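Tyrosine specific protein phosphatase (Trypanosoma cruzi, PDB 4AZ1) probably hydrolyses phosphotyrosine in proteins, acting as a tyrosine-specific phosphatase of the classical cysteine-dependent PTP fold. Local coordinates at residues T120-E123 with K129-R132; L122-F127 with I230-T235. All coordinates share one frame; numbering follows the deposited sequence.

Interaction 1 of 2, residues T120-E123 with K129-R132. With FMT (formic acid), chain G.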
loop_
_atom_site.group_PDB
_atom_site.type_symbol
_atom_site.label_atom_id
_atom_site.label_comp_id
_atom_site.label_asym_id
_atom_site.label_seq_id
_atom_site.Cartn_x
_atom_site.Cartn_y
_atom_site.Cartn_z
ATOM N N THR A 120 -19.041 1.531 2.587
ATOM C CA THR A 120 -18.781 1.208 3.979
ATOM C C THR A 120 -18.072 2.399 4.604
ATOM O O THR A 120 -17.489 3.218 3.886
ATOM C CB THR A 120 -17.869 -0.064 4.108
ATOM O OG1 THR A 120 -17.668 -0.382 5.488
ATOM C CG2 THR A 120 -16.499 0.171 3.447
ATOM N N LYS A 121 -18.125 2.505 5.931
ATOM C CA LYS A 121 -17.137 3.314 6.648
ATOM C C LYS A 121 -15.856 2.516 6.826
ATOM O O LYS A 121 -15.848 1.280 6.677
ATOM C CB LYS A 121 -17.647 3.743 8.026
ATOM C CG LYS A 121 -18.892 4.615 7.968
ATOM C CD LYS A 121 -19.178 5.192 9.328
ATOM C CE LYS A 121 -20.484 4.673 9.857
ATOM N NZ LYS A 121 -20.967 5.585 10.926
ATOM N N LEU A 122 -14.785 3.229 7.165
ATOM C CA LEU A 122 -13.495 2.620 7.474
ATOM C C LEU A 122 -13.633 1.680 8.666
ATOM O O LEU A 122 -13.017 0.607 8.690
ATOM C CB LEU A 122 -12.466 3.726 7.816
ATOM C CG LEU A 122 -12.098 4.641 6.638
ATOM C CD1 LEU A 122 -11.287 5.882 7.131
ATOM C CD2 LEU A 122 -11.307 3.854 5.593
ATOM N N GLU A 123 -14.434 2.107 9.649
ATOM C CA GLU A 123 -14.663 1.374 10.895
ATOM C C GLU A 123 -16.139 1.431 11.232
ATOM O O GLU A 123 -16.761 2.493 11.108
ATOM C CB GLU A 123 -13.929 2.051 12.068
ATOM C CG GLU A 123 -12.425 2.098 11.943
ATOM C CD GLU A 123 -11.777 2.798 13.124
ATOM O OE1 GLU A 123 -12.494 3.136 14.094
ATOM O OE2 GLU A 123 -10.546 3.007 13.088
ATOM N N LYS A 129 -13.322 -2.053 8.800
ATOM C CA LYS A 129 -13.902 -2.532 7.549
ATOM C C LYS A 129 -12.997 -2.229 6.355
ATOM O O LYS A 129 -12.957 -2.985 5.389
ATOM C CB LYS A 129 -15.265 -1.863 7.321
ATOM C CG LYS A 129 -16.308 -2.234 8.352
ATOM C CD LYS A 129 -16.732 -3.685 8.157
ATOM C CE LYS A 129 -17.811 -4.094 9.143
ATOM N NZ LYS A 129 -18.187 -5.535 8.879
ATOM N N ALA A 130 -12.287 -1.104 6.413
ATOM C CA ALA A 130 -11.472 -0.677 5.277
ATOM C C ALA A 130 -10.289 0.181 5.704
ATOM O O ALA A 130 -10.232 0.668 6.840
ATOM C CB ALA A 130 -12.327 0.084 4.260
ATOM N N ASP A 131 -9.366 0.386 4.769
ATOM C CA ASP A 131 -8.189 1.209 5.014
ATOM C C ASP A 131 -8.162 2.367 4.029
ATOM O O ASP A 131 -8.405 2.181 2.833
ATOM C CB ASP A 131 -6.910 0.373 4.886
ATOM C CG ASP A 131 -6.723 -0.589 6.059
ATOM O OD1 ASP A 131 -6.221 -0.148 7.117
ATOM O OD2 ASP A 131 -7.077 -1.784 5.920
ATOM N N ARG A 132 -7.879 3.561 4.540
ATOM C CA ARG A 132 -7.863 4.764 3.707
ATOM C C ARG A 132 -6.847 4.705 2.558
ATOM O O ARG A 132 -5.666 4.355 2.751
ATOM C CB ARG A 132 -7.590 6.002 4.570
ATOM C CG ARG A 132 -7.617 7.311 3.775
ATOM C CD ARG A 132 -7.567 8.517 4.710
ATOM N NE ARG A 132 -6.464 8.390 5.653
ATOM C CZ ARG A 132 -5.197 8.690 5.363
ATOM N NH1 ARG A 132 -4.872 9.146 4.156
ATOM N NH2 ARG A 132 -4.249 8.543 6.284
HETATM C C FMT G . -15.419 7.011 7.283
HETATM O O1 FMT G . -15.183 6.065 6.531
HETATM O O2 FMT G . -16.146 6.929 8.277
#

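Interaction 2 of 2, residues L122-F127 with I230-T235. With FMT (formic acid), chain G; FMT (formic acid), chain D.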
loop_
_atom_site.group_PDB
_atom_site.type_symbol
_atom_site.label_atom_id
_atom_site.label_comp_id
_atom_site.label_asym_id
_atom_site.label_seq_id
_atom_site.Cartn_x
_atom_site.Cartn_y
_atom_site.Cartn_z
ATOM N N LEU A 122 -14.785 3.229 7.165
ATOM C CA LEU A 122 -13.495 2.620 7.474
ATOM C C LEU A 122 -13.633 1.680 8.666
ATOM O O LEU A 122 -13.017 0.607 8.690
ATOM C CB LEU A 122 -12.466 3.726 7.816
ATOM C CG LEU A 122 -12.098 4.641 6.638
ATOM C CD1 LEU A 122 -11.287 5.882 7.131
ATOM C CD2 LEU A 122 -11.307 3.854 5.593
ATOM N N GLU A 123 -14.434 2.107 9.649
ATOM C CA GLU A 123 -14.663 1.374 10.895
ATOM C C GLU A 123 -16.139 1.431 11.232
ATOM O O GLU A 123 -16.761 2.493 11.108
ATOM C CB GLU A 123 -13.929 2.051 12.068
ATOM C CG GLU A 123 -12.425 2.098 11.943
ATOM C CD GLU A 123 -11.777 2.798 13.124
ATOM O OE1 GLU A 123 -12.494 3.136 14.094
ATOM O OE2 GLU A 123 -10.546 3.007 13.088
ATOM N N GLU A 124 -16.689 0.315 11.709
ATOM C CA GLU A 124 -18.103 0.248 12.090
ATOM C C GLU A 124 -18.223 -0.630 13.314
ATOM O O GLU A 124 -17.691 -1.738 13.330
ATOM C CB GLU A 124 -18.980 -0.353 10.965
ATOM C CG GLU A 124 -19.079 0.511 9.705
ATOM C CD GLU A 124 -19.858 -0.157 8.580
ATOM O OE1 GLU A 124 -20.374 -1.284 8.792
ATOM O OE2 GLU A 124 -19.971 0.450 7.479
ATOM N N GLY A 125 -18.920 -0.139 14.331
ATOM C CA GLY A 125 -19.236 -0.943 15.497
ATOM C C GLY A 125 -18.044 -1.347 16.330
ATOM O O GLY A 125 -18.172 -2.192 17.226
ATOM N N GLY A 126 -16.885 -0.744 16.056
ATOM C CA GLY A 126 -15.689 -1.067 16.818
ATOM C C GLY A 126 -14.767 -1.992 16.040
ATOM O O GLY A 126 -13.758 -2.461 16.562
ATOM N N PHE A 127 -15.099 -2.229 14.773
ATOM C CA PHE A 127 -14.291 -3.124 13.946
ATOM C C PHE A 127 -13.850 -2.449 12.662
ATOM O O PHE A 127 -14.569 -1.585 12.136
ATOM C CB PHE A 127 -15.075 -4.411 13.660
ATOM C CG PHE A 127 -15.489 -5.112 14.918
ATOM C CD1 PHE A 127 -14.582 -5.928 15.595
ATOM C CD2 PHE A 127 -16.745 -4.893 15.470
ATOM C CE1 PHE A 127 -14.925 -6.552 16.791
ATOM C CE2 PHE A 127 -17.105 -5.527 16.680
ATOM C CZ PHE A 127 -16.192 -6.354 17.332
ATOM N N ILE A 230 -18.483 -8.472 -1.134
ATOM C CA ILE A 230 -19.559 -9.344 -1.605
ATOM C C ILE A 230 -20.927 -8.984 -1.017
ATOM O O ILE A 230 -21.951 -9.521 -1.449
ATOM C CB ILE A 230 -19.292 -10.859 -1.319
ATOM C CG1 ILE A 230 -19.116 -11.125 0.180
ATOM C CG2 ILE A 230 -18.116 -11.406 -2.146
ATOM C CD1 ILE A 230 -19.008 -12.664 0.524
ATOM N N GLY A 231 -20.945 -8.106 -0.019
ATOM C CA GLY A 231 -22.173 -7.872 0.727
ATOM C C GLY A 231 -22.972 -6.703 0.190
ATOM O O GLY A 231 -23.786 -6.859 -0.736
ATOM N N ARG A 232 -22.736 -5.536 0.773
ATOM C CA ARG A 232 -23.323 -4.299 0.291
ATOM C C ARG A 232 -22.905 -4.047 -1.160
ATOM O O ARG A 232 -23.656 -3.464 -1.940
ATOM C CB ARG A 232 -22.892 -3.132 1.217
ATOM C CG ARG A 232 -23.557 -3.207 2.616
ATOM C CD ARG A 232 -22.916 -2.255 3.618
ATOM N NE ARG A 232 -21.636 -2.763 4.099
ATOM C CZ ARG A 232 -20.816 -2.085 4.902
ATOM N NH1 ARG A 232 -21.136 -0.869 5.323
ATOM N NH2 ARG A 232 -19.675 -2.631 5.285
ATOM N N THR A 233 -21.701 -4.489 -1.513
ATOM C CA THR A 233 -21.211 -4.385 -2.883
ATOM C C THR A 233 -22.138 -5.148 -3.840
ATOM O O THR A 233 -22.531 -4.630 -4.897
ATOM C CB THR A 233 -19.802 -4.985 -2.980
ATOM O OG1 THR A 233 -18.873 -4.111 -2.327
ATOM C CG2 THR A 233 -19.402 -5.187 -4.442
ATOM N N GLY A 234 -22.492 -6.373 -3.457
ATOM C CA GLY A 234 -23.421 -7.190 -4.232
ATOM C C GLY A 234 -24.818 -6.596 -4.360
ATOM O O GLY A 234 -25.424 -6.664 -5.430
ATOM N N THR A 235 -25.328 -6.002 -3.282
ATOM C CA THR A 235 -26.635 -5.348 -3.327
ATOM C C THR A 235 -26.652 -4.186 -4.316
ATOM O O THR A 235 -27.597 -4.031 -5.112
ATOM C CB THR A 235 -27.024 -4.799 -1.940
ATOM O OG1 THR A 235 -27.192 -5.886 -1.021
ATOM C CG2 THR A 235 -28.311 -3.984 -2.016
HETATM C C FMT G . -15.419 7.011 7.283
HETATM O O1 FMT G . -15.183 6.065 6.531
HETATM O O2 FMT G . -16.146 6.929 8.277
HETATM C C FMT D . -18.566 -6.225 4.630
HETATM O O1 FMT D . -18.559 -5.002 4.471
HETATM O O2 FMT D . -17.864 -6.998 3.972
#

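Interaction 1 of 2, residues T120-E123 with K129-R132
Leu122 O takes two consecutive amide N-H groups from the returning chain, and the contact is tightest there. Lys129 N reaches Leu122 O at 2.7 Å and Ala130 N reaches it at 2.9 Å, both from the same face of the peptide plane. The shared acceptor and the local twist at Lys129 resemble a classic beta bulge, at the base of the small hairpin made by strands 123-124 and 127-128. Beside this pair, Thr120 OG1 bonds to Lys121 O (2.7 Å) in the carbonyl plane, on a lone pair. With OG1 anti to the backbone N (chi1 -178°), that hydroxyl also packs on Lys129 CB at 3.4 Å. Leu122 belongs to the packed side too: its CD2 branch turns back over the Ala130-Arg132 backbone, 3.6 Å from Arg132 N and 4.1 Å from Ala130 CB. The loose side carries the exposed Lys121 and Glu123 side chains. Beside Lys121 and Leu122 sits a formate, probably from the crystallisation liquor, which accepts N-H groups from Leu122 N and Gln190 NE2. One carbonyl gripping two amides probably sets the course of the backbone at Lys129, whose side chain then bends at chi2 (-71°) and carries NZ to a salt bridge with Asp196.

Interaction 2 of 2, residues L122-F127 with I230-T235
The PTP signature loop, the phosphate-binding P-loop of this family, runs into helix 232-247, and its arginine, Arg232, meets Glu124 from the hairpin that family nomenclature calls the E-loop. The backbones stay well apart: the nearest CA atoms, of Glu124 and Arg232, are 13.7 Å from each other, and two long side chains span the gap. Arg232 NH1 gives a salt-bridging hydrogen bond of 2.8 Å to Glu124 OE2, with an N-H...O angle of 156°. The oxygen uses its syn lone pair and lies near the guanidinium plane, while the carboxylate itself is turned 62° from that plane. Glu124 is extended beyond CG, whereas Arg232 folds at chi3 (-76°), swinging its guanidinium round so that NH2 meets O1 of a bound formate, probably from the crystallisation liquor, at 2.7 Å. That formate also bonds to Ser227 N and Ala228 N of the loop. Further partners hold both groups: Glu124 OE1 accepts from Asp196 N and OE2 from Lys121 N, while Trp194 O accepts from Arg232 NH1. With NH1 engaged by carboxylate and carbonyl, the guanidinium's rotation is restrained and NH2 is directed to the anion, probably where a substrate phosphate would sit.

How the interactions relate
Interactions 1 and 2 are 8 Å apart between centres and use two levels of the same hairpin: its base in interaction 1, its outgoing strand in interaction 2. Lys121 N joins them most plainly, donating to Glu124 OE2. Thr120 OG1 is the weaker bridge: it also lies in bonding contact with Glu124 OE2, its one proton shared between that oxygen and Lys121 O, and is 3.0 Å from Arg232 NH2, a probable but weak hydrogen bond. Lys129 CE packs 3.8 Å from Glu124 OE1. Both contacts converge on Asp196 of the Trp-Pro-Asp segment. The hairpin thus connects that segment with the signature loop, where formate occupies the probable phosphate site; the formate at Leu122 is a separate molecule.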